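Local structure of beta 1-3 glucanase (Clostridium beijerinckii NCIMB 8052, 5H4E) at residues His240-Thr245 and Ala316-Ser321; Cys304-Phe307 and Val311-Asp314; Gly249-His254 and Asn293-Ala298; Asp232-Tyr237 and Asn258-Asn263. The protein probably hydrolyses beta-1,3-glucans as a glycoside hydrolase of family 64. One frame throughout, in Å; residues are numbered along the deposited sequence.

Contact 1: residues His240-Thr245 and Ala316-Ser321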
# COMPACT_ATOMS: atom_id res chain seq x y z
N HIS A 240 7.69 -14.58 29.48
CA HIS A 240 6.25 -14.38 29.56
C HIS A 240 5.60 -14.87 28.27
O HIS A 240 6.26 -14.99 27.25
CB HIS A 240 5.91 -12.91 29.80
CG HIS A 240 6.50 -12.35 31.06
ND1 HIS A 240 7.81 -11.91 31.13
CD2 HIS A 240 5.98 -12.18 32.30
CE1 HIS A 240 8.06 -11.49 32.36
NE2 HIS A 240 6.97 -11.64 33.08
N GLU A 241 4.30 -15.18 28.34
CA GLU A 241 3.55 -15.62 27.16
C GLU A 241 2.88 -14.45 26.47
O GLU A 241 2.30 -13.57 27.12
CB GLU A 241 2.49 -16.66 27.53
CG GLU A 241 3.03 -18.06 27.80
CD GLU A 241 3.55 -18.74 26.54
OE1 GLU A 241 2.77 -18.91 25.57
OE2 GLU A 241 4.73 -19.14 26.55
N LEU A 242 2.96 -14.45 25.14
CA LEU A 242 2.19 -13.54 24.31
C LEU A 242 1.00 -14.32 23.78
O LEU A 242 1.15 -15.21 22.96
CB LEU A 242 3.05 -13.01 23.16
CG LEU A 242 2.38 -12.21 22.04
CD1 LEU A 242 1.54 -11.11 22.62
CD2 LEU A 242 3.45 -11.61 21.15
N THR A 243 -0.19 -13.98 24.27
CA THR A 243 -1.38 -14.71 23.88
C THR A 243 -2.40 -13.80 23.25
O THR A 243 -2.77 -12.78 23.84
CB THR A 243 -2.01 -15.42 25.08
OG1 THR A 243 -1.02 -16.26 25.69
CG2 THR A 243 -3.20 -16.26 24.64
N PHE A 244 -2.86 -14.16 22.06
CA PHE A 244 -3.85 -13.35 21.37
C PHE A 244 -4.83 -14.21 20.59
O PHE A 244 -4.56 -15.37 20.26
CB PHE A 244 -3.17 -12.33 20.45
CG PHE A 244 -2.57 -12.92 19.20
CD1 PHE A 244 -1.27 -13.39 19.18
CD2 PHE A 244 -3.31 -12.97 18.02
CE1 PHE A 244 -0.72 -13.92 18.02
CE2 PHE A 244 -2.77 -13.50 16.86
CZ PHE A 244 -1.48 -13.98 16.86
N THR A 245 -5.99 -13.63 20.32
CA THR A 245 -7.03 -14.30 19.56
C THR A 245 -7.44 -13.44 18.38
O THR A 245 -7.65 -12.24 18.54
CB THR A 245 -8.25 -14.60 20.44
OG1 THR A 245 -7.83 -15.36 21.58
CG2 THR A 245 -9.29 -15.39 19.66
N ALA A 316 -4.20 -8.17 24.55
CA ALA A 316 -5.65 -8.09 24.73
C ALA A 316 -6.27 -6.92 23.95
O ALA A 316 -7.45 -6.95 23.62
CB ALA A 316 -5.99 -7.96 26.22
N HIS A 317 -5.46 -5.92 23.63
CA HIS A 317 -5.97 -4.70 22.99
C HIS A 317 -5.45 -4.49 21.57
O HIS A 317 -5.52 -3.38 21.03
CB HIS A 317 -5.62 -3.49 23.85
CG HIS A 317 -6.39 -3.43 25.14
ND1 HIS A 317 -5.78 -3.28 26.37
CD2 HIS A 317 -7.72 -3.54 25.39
CE1 HIS A 317 -6.70 -3.28 27.32
NE2 HIS A 317 -7.89 -3.43 26.75
N TRP A 318 -4.98 -5.57 20.96
CA TRP A 318 -4.51 -5.49 19.59
C TRP A 318 -5.62 -5.06 18.62
O TRP A 318 -5.34 -4.53 17.55
CB TRP A 318 -3.91 -6.83 19.16
CG TRP A 318 -2.51 -7.03 19.66
CD1 TRP A 318 -1.81 -6.20 20.49
CD2 TRP A 318 -1.63 -8.11 19.34
NE1 TRP A 318 -0.55 -6.70 20.72
CE2 TRP A 318 -0.42 -7.88 20.02
CE3 TRP A 318 -1.76 -9.25 18.55
CZ2 TRP A 318 0.67 -8.75 19.93
CZ3 TRP A 318 -0.68 -10.12 18.46
CH2 TRP A 318 0.52 -9.86 19.14
N ASN A 319 -6.87 -5.27 19.01
CA ASN A 319 -8.00 -4.88 18.19
C ASN A 319 -8.62 -3.53 18.58
O ASN A 319 -9.70 -3.18 18.09
CB ASN A 319 -9.08 -5.97 18.23
CG ASN A 319 -9.71 -6.15 19.62
OD1 ASN A 319 -9.41 -5.42 20.57
ND2 ASN A 319 -10.60 -7.14 19.72
N ASN A 320 -7.96 -2.78 19.45
CA ASN A 320 -8.55 -1.55 19.96
C ASN A 320 -7.63 -0.35 19.75
O ASN A 320 -6.68 -0.15 20.50
CB ASN A 320 -8.89 -1.69 21.45
CG ASN A 320 -9.74 -0.53 21.98
OD1 ASN A 320 -9.64 0.60 21.50
ND2 ASN A 320 -10.56 -0.80 22.98
N SER A 321 -7.98 0.48 18.77
CA SER A 321 -7.10 1.56 18.32
C SER A 321 -6.88 2.63 19.38
O SER A 321 -6.00 3.48 19.26
CB SER A 321 -7.66 2.20 17.05
OG SER A 321 -8.91 2.80 17.30
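The indole nitrogen NE1 of Trp318 gives a hydrogen bond to the carbonyl O of Val311, and with the polar rim of the ring tied there, its six-membered half is left to meet Leu242 and Phe244 of the edge strand. No hydrogen bond joins segments 240-245 and 316-321 themselves; the contact is entirely apolar. Trp318 CZ3 sits over one face of the Phe244 ring, displaced toward its rim, and comes to 3.4 Å from Phe244 CD1. The two rings form neither a stack nor an edge-to-face pair: their planes are inclined by 39° and the Phe244 centroid lies 4.8 Å from that of the Trp318 six-membered ring. A chi1 of 74° tucks the Phe244 ring between its own backbone N and C, turned to the indole. Leu242 comes in obliquely on the next carbons of the indole's six-membered ring. Its CD1 is 3.7 Å from Trp318 CZ2, its CD2 4.0 Å from Trp318 CH2, and the leucine side chain runs at about a right angle to the tryptophan. Trp318 itself belongs to a type I turn from His317 to Asn320, closed by Asn320 N bonding to His317 O at 3.0 Å. The three apolar side chains are buried. Trp318 also lies on Gln302 and Ala306 of helix 294-309, while Leu242 and Phe244 touch Phe260 and Phe262 respectively; the tryptophan thus lies between helix 294-309 and strand 242-246, an outer strand of the four-stranded antiparallel sheet.

Contact 2: residues Cys304-Phe307 and Val311-Asp314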
# COMPACT_ATOMS: atom_id res chain seq x y z
N CYS A 304 3.97 -7.88 13.44
CA CYS A 304 4.46 -6.68 12.76
C CYS A 304 3.57 -5.46 13.06
O CYS A 304 4.06 -4.39 13.41
CB CYS A 304 4.53 -6.93 11.26
SG CYS A 304 5.19 -5.53 10.33
N ALA A 305 2.26 -5.64 12.91
CA ALA A 305 1.32 -4.55 13.16
C ALA A 305 1.43 -4.09 14.61
O ALA A 305 1.35 -2.89 14.88
CB ALA A 305 -0.11 -4.99 12.84
N ALA A 306 1.62 -5.03 15.54
CA ALA A 306 1.67 -4.64 16.96
C ALA A 306 2.95 -3.85 17.27
O ALA A 306 2.94 -2.93 18.11
CB ALA A 306 1.57 -5.89 17.85
N PHE A 307 4.04 -4.19 16.60
CA PHE A 307 5.25 -3.38 16.72
C PHE A 307 5.00 -1.97 16.20
O PHE A 307 5.27 -1.01 16.92
CB PHE A 307 6.42 -4.02 15.98
CG PHE A 307 7.20 -4.97 16.84
CD1 PHE A 307 7.91 -4.51 17.94
CD2 PHE A 307 7.24 -6.33 16.55
CE1 PHE A 307 8.64 -5.39 18.74
CE2 PHE A 307 7.96 -7.21 17.36
CZ PHE A 307 8.67 -6.73 18.44
N VAL A 311 2.07 -1.95 20.70
CA VAL A 311 1.19 -2.66 21.62
C VAL A 311 1.61 -4.12 21.80
O VAL A 311 0.80 -4.95 22.23
CB VAL A 311 -0.30 -2.61 21.16
CG1 VAL A 311 -0.92 -1.24 21.44
CG2 VAL A 311 -0.44 -3.01 19.68
N MET A 312 2.87 -4.42 21.49
CA MET A 312 3.38 -5.79 21.60
C MET A 312 3.23 -6.34 23.03
O MET A 312 3.08 -7.54 23.22
CB MET A 312 4.85 -5.85 21.15
CG MET A 312 5.01 -6.16 19.64
SD MET A 312 4.29 -7.75 19.18
CE MET A 312 5.52 -8.91 19.82
N LEU A 313 3.24 -5.45 24.01
CA LEU A 313 3.08 -5.89 25.41
C LEU A 313 1.63 -5.88 25.89
O LEU A 313 1.37 -6.12 27.07
CB LEU A 313 3.93 -5.01 26.32
CG LEU A 313 5.43 -5.05 25.99
CD1 LEU A 313 6.22 -4.04 26.78
CD2 LEU A 313 5.99 -6.45 26.20
N ASP A 314 0.69 -5.61 24.99
CA ASP A 314 -0.73 -5.58 25.37
C ASP A 314 -1.60 -6.29 24.34
O ASP A 314 -2.44 -5.65 23.69
CB ASP A 314 -1.20 -4.12 25.55
CG ASP A 314 -2.59 -4.01 26.19
OD1 ASP A 314 -3.09 -5.00 26.77
OD2 ASP A 314 -3.17 -2.91 26.14
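One face of the Phe307 ring is covered by Met312, whose CG stands 3.5 Å above the ring plane, almost exactly over its centre. This is a CH-pi contact: the line from Met312 CG to the ring centroid departs by 4° from the ring normal. The sulfur follows over the same face, SD lying 4.4 Å from the Phe307 centroid, and the pair is a Met-aromatic motif. The methionine chain is bent at both chi2 (-61°) and chi3 (-76°); this folding carries SD across the ring and brings the terminal CE within 3.9 Å of Phe307 CE2. Ile230 and Val233 of helix 227-236 also pack against the phenylalanine, which places the pair between two helices. The sulfur also meets Ala306, a residue small enough for the thioether to approach its CB to 3.6 Å. The backbone adds its own link, for segment 311-314 turns back against the helix it has just left. Its type I turn from Val311 to Asp314 is closed by Asp314 N bonding to Val311 O, and the turn holds Met312 facing Ala306 and Phe307. The start of the turn is fastened to the final part of helix 294-309 by one nearly straight hydrogen bond, in which Val311 N donates to Ala306 O, five residues earlier, at 2.9 Å.

Contact 3: residues Gly249-His254 and Asn293-Ala298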
# COMPACT_ATOMS: atom_id res chain seq x y z
N GLY A 249 -8.05 -18.21 15.28
CA GLY A 249 -7.97 -18.95 16.52
C GLY A 249 -7.13 -18.22 17.55
O GLY A 249 -6.82 -17.04 17.37
N THR A 250 -6.77 -18.92 18.62
CA THR A 250 -5.93 -18.33 19.65
C THR A 250 -4.50 -18.85 19.58
O THR A 250 -4.25 -20.07 19.62
CB THR A 250 -6.50 -18.59 21.06
OG1 THR A 250 -7.83 -18.08 21.14
CG2 THR A 250 -5.63 -17.89 22.12
N TYR A 251 -3.56 -17.92 19.47
CA TYR A 251 -2.15 -18.24 19.38
C TYR A 251 -1.42 -17.81 20.65
O TYR A 251 -1.74 -16.78 21.22
CB TYR A 251 -1.52 -17.55 18.17
CG TYR A 251 -2.12 -17.93 16.84
CD1 TYR A 251 -1.60 -18.99 16.10
CD2 TYR A 251 -3.21 -17.23 16.31
CE1 TYR A 251 -2.14 -19.35 14.87
CE2 TYR A 251 -3.76 -17.58 15.08
CZ TYR A 251 -3.22 -18.63 14.37
OH TYR A 251 -3.76 -18.98 13.15
N SER A 252 -0.45 -18.60 21.08
CA SER A 252 0.35 -18.22 22.24
C SER A 252 1.82 -18.40 21.93
O SER A 252 2.23 -19.44 21.42
CB SER A 252 -0.07 -19.04 23.46
OG SER A 252 0.47 -18.48 24.65
N GLY A 253 2.64 -17.41 22.25
CA GLY A 253 4.03 -17.46 21.85
C GLY A 253 5.00 -17.08 22.94
O GLY A 253 4.62 -16.46 23.94
N HIS A 254 6.26 -17.48 22.75
CA HIS A 254 7.34 -17.11 23.64
C HIS A 254 8.65 -17.12 22.87
O HIS A 254 8.77 -17.81 21.85
CB HIS A 254 7.42 -18.04 24.87
CG HIS A 254 7.63 -19.49 24.53
ND1 HIS A 254 7.20 -20.05 23.35
CD2 HIS A 254 8.19 -20.50 25.24
CE1 HIS A 254 7.51 -21.33 23.33
NE2 HIS A 254 8.10 -21.63 24.47
N ASN A 293 3.81 -21.03 6.72
CA ASN A 293 2.46 -21.55 6.48
C ASN A 293 1.42 -20.48 6.81
O ASN A 293 1.77 -19.39 7.27
CB ASN A 293 2.23 -22.83 7.28
CG ASN A 293 2.47 -22.65 8.77
OD1 ASN A 293 1.90 -21.76 9.41
ND2 ASN A 293 3.35 -23.49 9.33
N ASP A 294 0.14 -20.77 6.58
CA ASP A 294 -0.91 -19.76 6.77
C ASP A 294 -0.98 -19.24 8.21
O ASP A 294 -1.31 -18.06 8.45
CB ASP A 294 -2.28 -20.33 6.39
CG ASP A 294 -2.47 -20.43 4.88
OD1 ASP A 294 -1.50 -20.16 4.14
OD2 ASP A 294 -3.59 -20.79 4.45
N ASP A 295 -0.66 -20.09 9.18
CA ASP A 295 -0.69 -19.68 10.58
C ASP A 295 0.45 -18.73 10.88
O ASP A 295 0.28 -17.70 11.54
CB ASP A 295 -0.61 -20.88 11.51
CG ASP A 295 -1.90 -21.66 11.58
OD1 ASP A 295 -2.99 -21.03 11.64
OD2 ASP A 295 -1.84 -22.91 11.58
N GLU A 296 1.63 -19.08 10.39
CA GLU A 296 2.82 -18.27 10.59
C GLU A 296 2.66 -16.92 9.91
O GLU A 296 3.08 -15.89 10.45
CB GLU A 296 4.06 -19.02 10.09
CG GLU A 296 4.44 -20.22 11.00
CD GLU A 296 5.57 -21.08 10.45
OE1 GLU A 296 5.59 -21.35 9.23
OE2 GLU A 296 6.45 -21.48 11.25
N LYS A 297 2.04 -16.92 8.74
CA LYS A 297 1.77 -15.68 8.01
C LYS A 297 0.88 -14.74 8.84
O LYS A 297 1.21 -13.57 9.03
CB LYS A 297 1.13 -15.99 6.65
CG LYS A 297 2.13 -16.43 5.58
CD LYS A 297 1.45 -16.75 4.25
CE LYS A 297 2.43 -16.74 3.07
NZ LYS A 297 3.40 -17.90 3.03
N ALA A 298 -0.22 -15.27 9.35
CA ALA A 298 -1.14 -14.48 10.18
C ALA A 298 -0.49 -14.00 11.47
O ALA A 298 -0.74 -12.87 11.91
CB ALA A 298 -2.36 -15.28 10.49
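Tyr251 and Asp295 join a central strand of the antiparallel sheet to the first turn of helix 294-309, whose start is shaped by a capping box. The direct link is a single hydrogen bond, given by the Tyr251 hydroxyl OH to Asp295 OD1 at 2.7 Å. The acceptor lies at the edge of the Tyr251 ring, in its plane; the hydroxyl meets OD1 on the anti side, 34° out of the carboxylate plane. The two flat groups are tilted against each other by 65°. Van der Waals contact adds little: Asp295 CB is 4.0 Å from Tyr251 CE1, and both residues also touch Leu271 of the outer strand 271-273.

Charge supplies the second kind of interaction. Asp295 OD1 forms salt bridges to Lys264 and Arg248 as well as accepting from the tyrosine, and Arg248 NE in turn bonds to Tyr251 OH. With two cations nearby and a position at the amino end of a helix, the carboxylate is probably kept ionised. The first torsion of Asp295 (chi1 -75°) sets CG beside the backbone N and lets the group lean toward the strand.

The third kind lies within segment 293-298 and fixes the helix start that carries Asp295. Asn293 is the N-cap: its OD1 accepts from Glu296 N at 2.9 Å. Glu296 reciprocates, its OE1 using the anti lone pair to accept from Asn293 N at 3.1 Å.

Contact 4: residues Asp232-Tyr237 and Asn258-Asn263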
# COMPACT_ATOMS: atom_id res chain seq x y z
N ASP A 232 13.51 -5.03 24.11
CA ASP A 232 12.72 -5.15 25.35
C ASP A 232 11.67 -6.22 25.20
O ASP A 232 11.48 -7.05 26.09
CB ASP A 232 12.04 -3.82 25.72
CG ASP A 232 13.02 -2.78 26.20
OD1 ASP A 232 14.15 -3.15 26.56
OD2 ASP A 232 12.64 -1.59 26.23
N VAL A 233 10.97 -6.18 24.06
CA VAL A 233 9.87 -7.10 23.79
C VAL A 233 10.35 -8.54 23.68
O VAL A 233 9.76 -9.45 24.28
CB VAL A 233 9.11 -6.68 22.50
CG1 VAL A 233 8.21 -7.82 22.01
CG2 VAL A 233 8.30 -5.42 22.76
N TYR A 234 11.43 -8.78 22.93
CA TYR A 234 11.97 -10.14 22.87
C TYR A 234 12.52 -10.64 24.22
O TYR A 234 12.40 -11.82 24.55
CB TYR A 234 13.05 -10.22 21.79
CG TYR A 234 12.50 -10.65 20.47
CD1 TYR A 234 11.45 -9.95 19.86
CD2 TYR A 234 13.00 -11.78 19.82
CE1 TYR A 234 10.93 -10.36 18.63
CE2 TYR A 234 12.48 -12.19 18.60
CZ TYR A 234 11.46 -11.48 18.01
OH TYR A 234 10.97 -11.91 16.79
N SER A 235 13.08 -9.73 25.01
CA SER A 235 13.59 -10.07 26.34
C SER A 235 12.43 -10.43 27.27
O SER A 235 12.47 -11.44 28.00
CB SER A 235 14.40 -8.90 26.90
OG SER A 235 14.86 -9.14 28.23
N TYR A 236 11.38 -9.62 27.22
CA TYR A 236 10.19 -9.83 28.03
C TYR A 236 9.54 -11.18 27.74
O TYR A 236 9.27 -11.95 28.66
CB TYR A 236 9.18 -8.69 27.79
CG TYR A 236 7.97 -8.77 28.69
CD1 TYR A 236 8.04 -8.33 30.01
CD2 TYR A 236 6.77 -9.31 28.23
CE1 TYR A 236 6.93 -8.41 30.85
CE2 TYR A 236 5.65 -9.40 29.06
CZ TYR A 236 5.74 -8.95 30.36
OH TYR A 236 4.64 -9.04 31.19
N TYR A 237 9.33 -11.49 26.45
CA TYR A 237 8.59 -12.68 26.06
C TYR A 237 9.46 -13.94 26.07
O TYR A 237 8.99 -15.02 25.71
CB TYR A 237 7.92 -12.47 24.68
CG TYR A 237 6.65 -11.63 24.77
CD1 TYR A 237 5.64 -11.97 25.66
CD2 TYR A 237 6.49 -10.47 24.01
CE1 TYR A 237 4.49 -11.20 25.78
CE2 TYR A 237 5.34 -9.70 24.11
CZ TYR A 237 4.34 -10.07 25.00
OH TYR A 237 3.20 -9.32 25.13
N ASN A 258 16.44 -16.96 19.64
CA ASN A 258 16.17 -15.78 18.83
C ASN A 258 14.86 -15.91 18.06
O ASN A 258 14.48 -15.00 17.31
CB ASN A 258 17.32 -15.52 17.86
CG ASN A 258 17.93 -14.14 18.03
OD1 ASN A 258 17.91 -13.57 19.13
ND2 ASN A 258 18.45 -13.58 16.94
N ASP A 259 14.19 -17.04 18.23
CA ASP A 259 12.92 -17.31 17.57
C ASP A 259 11.74 -16.95 18.45
O ASP A 259 11.81 -17.07 19.67
CB ASP A 259 12.80 -18.79 17.19
CG ASP A 259 13.86 -19.24 16.22
OD1 ASP A 259 14.33 -18.40 15.42
OD2 ASP A 259 14.22 -20.43 16.25
N PHE A 260 10.64 -16.55 17.81
CA PHE A 260 9.37 -16.34 18.48
C PHE A 260 8.51 -17.53 18.11
O PHE A 260 8.07 -17.64 16.97
CB PHE A 260 8.69 -15.03 18.06
CG PHE A 260 8.03 -14.28 19.20
CD1 PHE A 260 8.35 -12.96 19.46
CD2 PHE A 260 7.17 -14.94 20.06
CE1 PHE A 260 7.74 -12.28 20.51
CE2 PHE A 260 6.57 -14.28 21.12
CZ PHE A 260 6.86 -12.95 21.35
N VAL A 261 8.26 -18.42 19.07
CA VAL A 261 7.57 -19.68 18.81
C VAL A 261 6.15 -19.72 19.36
O VAL A 261 5.91 -19.46 20.55
CB VAL A 261 8.36 -20.87 19.39
CG1 VAL A 261 7.98 -22.16 18.70
CG2 VAL A 261 9.86 -20.60 19.29
N PHE A 262 5.19 -20.07 18.50
CA PHE A 262 3.79 -20.07 18.87
C PHE A 262 3.14 -21.45 18.76
O PHE A 262 3.60 -22.32 18.02
CB PHE A 262 2.99 -19.09 18.00
CG PHE A 262 3.34 -17.63 18.22
CD1 PHE A 262 4.52 -17.11 17.72
CD2 PHE A 262 2.46 -16.79 18.90
CE1 PHE A 262 4.83 -15.78 17.91
CE2 PHE A 262 2.77 -15.46 19.10
CZ PHE A 262 3.96 -14.95 18.61
N ASN A 263 2.06 -21.61 19.50
CA ASN A 263 1.16 -22.74 19.30
C ASN A 263 -0.18 -22.21 18.83
O ASN A 263 -0.38 -21.00 18.77
CB ASN A 263 1.02 -23.56 20.58
CG ASN A 263 0.25 -22.83 21.67
OD1 ASN A 263 0.02 -21.62 21.60
ND2 ASN A 263 -0.13 -23.58 22.71
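The closing turn of helix 227-236 passes over strand 259-264 with the backbones well separated, the nearest CA atoms being those of Tyr234 and Phe260, 8.0 Å apart, and no hydrogen bond crosses between segments 232-237 and 258-263. Aromatic side chains fill the interval. Phe260 reaches from the strand and turns its edge to the face of Tyr234, a T-shaped pair with planes at 86° and ring centroids 5.3 Å apart. The atom that leads is Phe260 CD1, lying 3.7 Å from Tyr234 CZ. Elsewhere on the tyrosine, the carbonyl O of Asn258 lies in the ring plane beside the edge, 3.7 Å from Tyr234 CE2. The far end of the phenylalanine is met by Tyr237, where Phe260 CZ comes to 3.5 Å from Tyr237 CB. Here the rings are merely oblique to one another, inclined at 53°. Tyr237 holds CG anti to its carbonyl carbon (chi1 -78°), which sets Tyr237 CB, CG and CD2 all against Phe260 CZ.

Both tyrosines keep their hydroxyls bonded although they are buried. Tyr234 OH pairs with the carbonyl O of Gly275, and Tyr237 OH with that of Met312, so each ring is fixed at its polar end as well as by packing. Val255 of the adjacent strand touches Tyr234, Tyr237 and Phe260 alike. Together the three rings form an aromatic cluster in the core between helix 227-236 and the four-stranded antiparallel sheet.

Contact 4 opens first, at the end of helix 227-236, and closes on strand 259-264. Before it closes, strand 242-246 opens contact 1 and strand 249-256 opens contact 3, so contact 4 crosses both. Contact 3 closes at the start of helix 294-309, whose later turns open contact 2; that short loop ends at residues 311-314, and contact 1 closes only at 316-321. Contacts 2 and 3 are thus nested within contact 1 and follow one another in series. Contact 4 ties the antiparallel sheet to helix 227-236, contact 3 to helix 294-309, and contact 1 to the loop that follows, while contact 2 sets that loop against contacts 1 and 4.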